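Local coordinates for cytosolic phospholipase A2 delta (Homo sapiens, PDB 5IZ5), which hydrolyses glycerophospholipids at the sn-2 position in a calcium-dependent manner, preferring linoleic acid there and releasing a free fatty acid and a lysophospholipid, at residues A499-G513 and Q604-H616. The protein carries 3 engineered substitutions. Sequence-based numbering, arbitrary orientation.
Sequences AFVPPELFGSEFFMG and QRSPNFLQGLQLH
Phe609 pushes its side chain between the two limbs of 499-513. Val501 sits over one face of its ring in a CH-pi contact, CG2 4.2 Å from the centroid. Phe506 turns its edge to the same ring, CD1 4.0 Å from Phe609 CE2. On Phe609, CG lies between the backbone N and the carbonyl carbon (chi1 54°), a torsion that sends the ring towards Val501 and Phe506. Its CB makes a second CH-pi contact, resting on one face of Phe510, 3.8 Å from that ring's centroid. Were Phe510 an alanine, CB and CA of Phe609 would probably lose the aromatic face they lie on, and a gap would open beside them. Pro607 presses its ring against backbone instead, CG 3.4 Å from Gly507 O.

Just one direct hydrogen bond joins the backbones: Met512 N gives to Gln611 O at 2.9 Å. Three waters do much of the remaining pairing. The first accepts from Gly507 N and donates to Ser508 O and Pro607 O; the second links Phe510 N to Asn608 O; the third takes Gly513 N and donates to Phe609 O and to Gln611 O, which two donors thus grip.

Behind this layer, Leu610 N reaches Asn608 OD1 at 2.9 Å from above the amide plane, closing an Asx turn around Phe609, and Asn608 ND2 bonds Glu644 O. At Gly612 (phi 88°) a CB would clash with Phe511 and jam against the Gln611 carbonyl. A largely buried loop, built from this Asx turn and two overlapping beta turns, thus packs between strand 499-501 and the 509-517 beta hairpin of the PLA2c region.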
# COMPACT_ATOMS: atom_id res chain seq x y z
N ALA B 499 8.56 6.37 2.38
CA ALA B 499 7.75 6.83 3.51
C ALA B 499 7.09 5.65 4.17
O ALA B 499 6.38 4.88 3.53
CB ALA B 499 6.72 7.84 3.03
N PHE B 500 7.32 5.50 5.47
CA PHE B 500 6.95 4.30 6.20
C PHE B 500 6.41 4.62 7.59
O PHE B 500 6.75 5.64 8.19
CB PHE B 500 8.18 3.39 6.32
CG PHE B 500 8.60 2.74 5.02
CD1 PHE B 500 8.28 1.41 4.75
CD2 PHE B 500 9.34 3.44 4.09
CE1 PHE B 500 8.66 0.81 3.56
CE2 PHE B 500 9.73 2.85 2.89
CZ PHE B 500 9.38 1.53 2.62
N VAL B 501 5.58 3.73 8.11
CA VAL B 501 5.15 3.80 9.50
C VAL B 501 5.31 2.43 10.14
O VAL B 501 5.33 1.42 9.44
CB VAL B 501 3.68 4.24 9.64
CG1 VAL B 501 3.51 5.67 9.15
CG2 VAL B 501 2.76 3.29 8.89
N PRO B 502 5.42 2.39 11.48
CA PRO B 502 5.41 1.10 12.14
C PRO B 502 4.09 0.37 11.88
O PRO B 502 3.05 1.02 11.75
CB PRO B 502 5.54 1.44 13.63
CG PRO B 502 6.03 2.84 13.69
CD PRO B 502 5.59 3.51 12.42
N PRO B 503 4.13 -0.96 11.80
CA PRO B 503 2.92 -1.69 11.46
C PRO B 503 1.76 -1.42 12.41
O PRO B 503 0.61 -1.45 11.98
CB PRO B 503 3.36 -3.16 11.53
CG PRO B 503 4.57 -3.15 12.40
CD PRO B 503 5.26 -1.86 12.07
N GLU B 504 2.06 -1.17 13.69
CA GLU B 504 1.03 -0.87 14.69
C GLU B 504 0.26 0.40 14.36
O GLU B 504 -0.88 0.55 14.78
CB GLU B 504 1.60 -0.83 16.13
CG GLU B 504 2.75 0.13 16.36
CD GLU B 504 4.10 -0.54 16.22
OE1 GLU B 504 4.38 -1.20 15.18
OE2 GLU B 504 4.89 -0.40 17.17
N LEU B 505 0.85 1.30 13.57
CA LEU B 505 0.17 2.52 13.17
C LEU B 505 -0.49 2.47 11.78
O LEU B 505 -1.17 3.42 11.39
CB LEU B 505 1.15 3.69 13.23
CG LEU B 505 1.70 4.04 14.62
CD1 LEU B 505 2.54 5.29 14.53
CD2 LEU B 505 0.58 4.23 15.64
N PHE B 506 -0.30 1.38 11.04
CA PHE B 506 -0.92 1.24 9.73
C PHE B 506 -2.43 1.07 9.89
O PHE B 506 -2.89 0.15 10.57
CB PHE B 506 -0.36 0.05 8.94
CG PHE B 506 -1.14 -0.24 7.70
CD1 PHE B 506 -0.99 0.55 6.57
CD2 PHE B 506 -2.07 -1.27 7.68
CE1 PHE B 506 -1.73 0.30 5.43
CE2 PHE B 506 -2.81 -1.53 6.55
CZ PHE B 506 -2.64 -0.74 5.42
N GLY B 507 -3.18 1.95 9.23
CA GLY B 507 -4.62 2.00 9.41
C GLY B 507 -5.06 3.16 10.29
O GLY B 507 -6.26 3.42 10.41
N SER B 508 -4.11 3.86 10.91
CA SER B 508 -4.43 5.06 11.69
C SER B 508 -4.52 6.25 10.76
O SER B 508 -4.13 6.18 9.60
CB SER B 508 -3.38 5.30 12.79
OG SER B 508 -3.48 4.32 13.80
N GLU B 509 -5.05 7.35 11.29
CA GLU B 509 -5.26 8.56 10.49
C GLU B 509 -4.11 9.53 10.72
O GLU B 509 -3.68 9.75 11.85
CB GLU B 509 -6.60 9.20 10.85
CG GLU B 509 -7.79 8.36 10.40
CD GLU B 509 -9.12 8.82 10.97
OE1 GLU B 509 -9.17 9.88 11.63
OE2 GLU B 509 -10.11 8.10 10.75
N PHE B 510 -3.64 10.12 9.63
CA PHE B 510 -2.47 10.97 9.64
C PHE B 510 -2.74 12.26 8.91
O PHE B 510 -3.63 12.33 8.05
CB PHE B 510 -1.30 10.27 8.93
CG PHE B 510 -0.75 9.08 9.67
CD1 PHE B 510 0.43 9.18 10.39
CD2 PHE B 510 -1.41 7.86 9.63
CE1 PHE B 510 0.95 8.08 11.05
CE2 PHE B 510 -0.89 6.75 10.29
CZ PHE B 510 0.29 6.87 11.00
N PHE B 511 -1.93 13.27 9.23
CA PHE B 511 -1.89 14.50 8.45
C PHE B 511 -0.48 15.11 8.50
O PHE B 511 0.07 15.36 9.57
CB PHE B 511 -2.90 15.52 8.96
CG PHE B 511 -2.85 16.82 8.22
CD1 PHE B 511 -2.35 17.97 8.82
CD2 PHE B 511 -3.29 16.88 6.90
CE1 PHE B 511 -2.29 19.17 8.12
CE2 PHE B 511 -3.24 18.08 6.20
CZ PHE B 511 -2.74 19.22 6.81
N MET B 512 0.08 15.35 7.32
CA MET B 512 1.43 15.91 7.19
C MET B 512 2.47 15.14 8.02
O MET B 512 3.35 15.74 8.63
CB MET B 512 1.43 17.39 7.56
CG MET B 512 2.60 18.18 7.01
SD MET B 512 2.50 18.41 5.24
CE MET B 512 1.17 19.60 5.12
N GLY B 513 2.34 13.82 8.03
CA GLY B 513 3.30 12.97 8.70
C GLY B 513 3.06 12.79 10.18
O GLY B 513 3.75 11.99 10.81
N GLN B 604 -10.16 -3.02 0.83
CA GLN B 604 -10.12 -2.23 2.06
C GLN B 604 -9.94 -0.74 1.71
O GLN B 604 -9.28 -0.40 0.73
CB GLN B 604 -9.00 -2.73 2.98
CG GLN B 604 -9.03 -2.21 4.40
CD GLN B 604 -10.16 -2.84 5.18
OE1 GLN B 604 -11.31 -2.43 5.06
NE2 GLN B 604 -9.83 -3.85 5.99
N ARG B 605 -10.58 0.13 2.48
CA ARG B 605 -10.39 1.57 2.31
C ARG B 605 -9.52 2.16 3.41
O ARG B 605 -9.97 2.95 4.25
CB ARG B 605 -11.75 2.26 2.18
CG ARG B 605 -12.37 2.00 0.82
CD ARG B 605 -13.79 2.52 0.71
NE ARG B 605 -14.31 2.39 -0.65
CZ ARG B 605 -15.43 2.95 -1.09
NH1 ARG B 605 -16.18 3.68 -0.27
NH2 ARG B 605 -15.82 2.78 -2.35
N SER B 606 -8.25 1.81 3.37
CA SER B 606 -7.33 2.13 4.44
C SER B 606 -6.99 3.61 4.46
O SER B 606 -6.70 4.19 3.42
CB SER B 606 -6.05 1.32 4.31
OG SER B 606 -6.33 -0.06 4.48
N PRO B 607 -7.02 4.23 5.65
CA PRO B 607 -6.56 5.61 5.75
C PRO B 607 -5.12 5.74 5.25
O PRO B 607 -4.29 4.88 5.55
CB PRO B 607 -6.64 5.89 7.25
CG PRO B 607 -7.73 5.00 7.73
CD PRO B 607 -7.57 3.74 6.92
N ASN B 608 -4.85 6.79 4.50
CA ASN B 608 -3.55 7.00 3.91
C ASN B 608 -2.60 7.71 4.88
O ASN B 608 -2.77 8.90 5.16
CB ASN B 608 -3.69 7.82 2.64
CG ASN B 608 -2.36 8.06 1.95
OD1 ASN B 608 -1.35 7.43 2.28
ND2 ASN B 608 -2.37 8.93 0.96
N PHE B 609 -1.59 7.00 5.36
CA PHE B 609 -0.60 7.59 6.27
C PHE B 609 0.24 8.71 5.62
O PHE B 609 0.89 9.48 6.33
CB PHE B 609 0.30 6.52 6.93
CG PHE B 609 0.98 5.58 5.96
CD1 PHE B 609 2.20 5.90 5.39
CD2 PHE B 609 0.42 4.34 5.68
CE1 PHE B 609 2.83 5.02 4.52
CE2 PHE B 609 1.05 3.46 4.80
CZ PHE B 609 2.25 3.81 4.23
N LEU B 610 0.21 8.81 4.30
CA LEU B 610 0.86 9.92 3.60
C LEU B 610 0.01 11.19 3.50
O LEU B 610 0.50 12.20 2.98
CB LEU B 610 1.26 9.48 2.19
CG LEU B 610 2.14 8.23 2.05
CD1 LEU B 610 2.55 8.04 0.60
CD2 LEU B 610 3.37 8.32 2.94
N GLN B 611 -1.24 11.15 3.97
CA GLN B 611 -2.18 12.25 3.74
C GLN B 611 -1.62 13.63 4.06
O GLN B 611 -1.06 13.86 5.13
CB GLN B 611 -3.48 12.04 4.53
CG GLN B 611 -4.51 13.13 4.25
CD GLN B 611 -5.87 12.90 4.91
OE1 GLN B 611 -6.05 11.97 5.70
NE2 GLN B 611 -6.81 13.76 4.60
N GLY B 612 -1.75 14.55 3.12
CA GLY B 612 -1.36 15.93 3.34
C GLY B 612 0.09 16.25 3.03
O GLY B 612 0.42 17.41 2.79
N LEU B 613 0.96 15.24 2.98
CA LEU B 613 2.34 15.45 2.58
C LEU B 613 2.38 15.92 1.14
O LEU B 613 1.47 15.61 0.35
CB LEU B 613 3.16 14.17 2.74
CG LEU B 613 3.31 13.67 4.17
CD1 LEU B 613 3.86 12.26 4.20
CD2 LEU B 613 4.18 14.63 4.99
N GLN B 614 3.42 16.67 0.79
CA GLN B 614 3.52 17.26 -0.54
C GLN B 614 4.77 16.79 -1.28
O GLN B 614 5.73 16.32 -0.67
CB GLN B 614 3.50 18.78 -0.41
CG GLN B 614 2.34 19.28 0.46
CD GLN B 614 2.20 20.79 0.47
OE1 GLN B 614 3.12 21.51 0.07
NE2 GLN B 614 1.05 21.28 0.93
N LEU B 615 4.74 16.89 -2.61
CA LEU B 615 5.85 16.43 -3.43
C LEU B 615 6.93 17.49 -3.51
O LEU B 615 6.64 18.67 -3.70
CB LEU B 615 5.38 16.05 -4.84
CG LEU B 615 4.58 14.76 -5.03
CD1 LEU B 615 5.29 13.57 -4.39
CD2 LEU B 615 3.16 14.89 -4.48
N HIS B 616 8.19 17.06 -3.41
CA HIS B 616 9.34 17.95 -3.52
C HIS B 616 9.42 18.49 -4.95
O HIS B 616 8.99 17.83 -5.90
CB HIS B 616 10.62 17.19 -3.17
CG HIS B 616 11.79 18.07 -2.87
ND1 HIS B 616 12.55 18.67 -3.85
CD2 HIS B 616 12.33 18.46 -1.69
CE1 HIS B 616 13.50 19.39 -3.29
NE2 HIS B 616 13.39 19.28 -1.98
O HOH W 1 -2.80 4.33 7.92
O HOH W 2 -4.82 9.25 7.15
O HOH W 3 0.47 12.30 6.71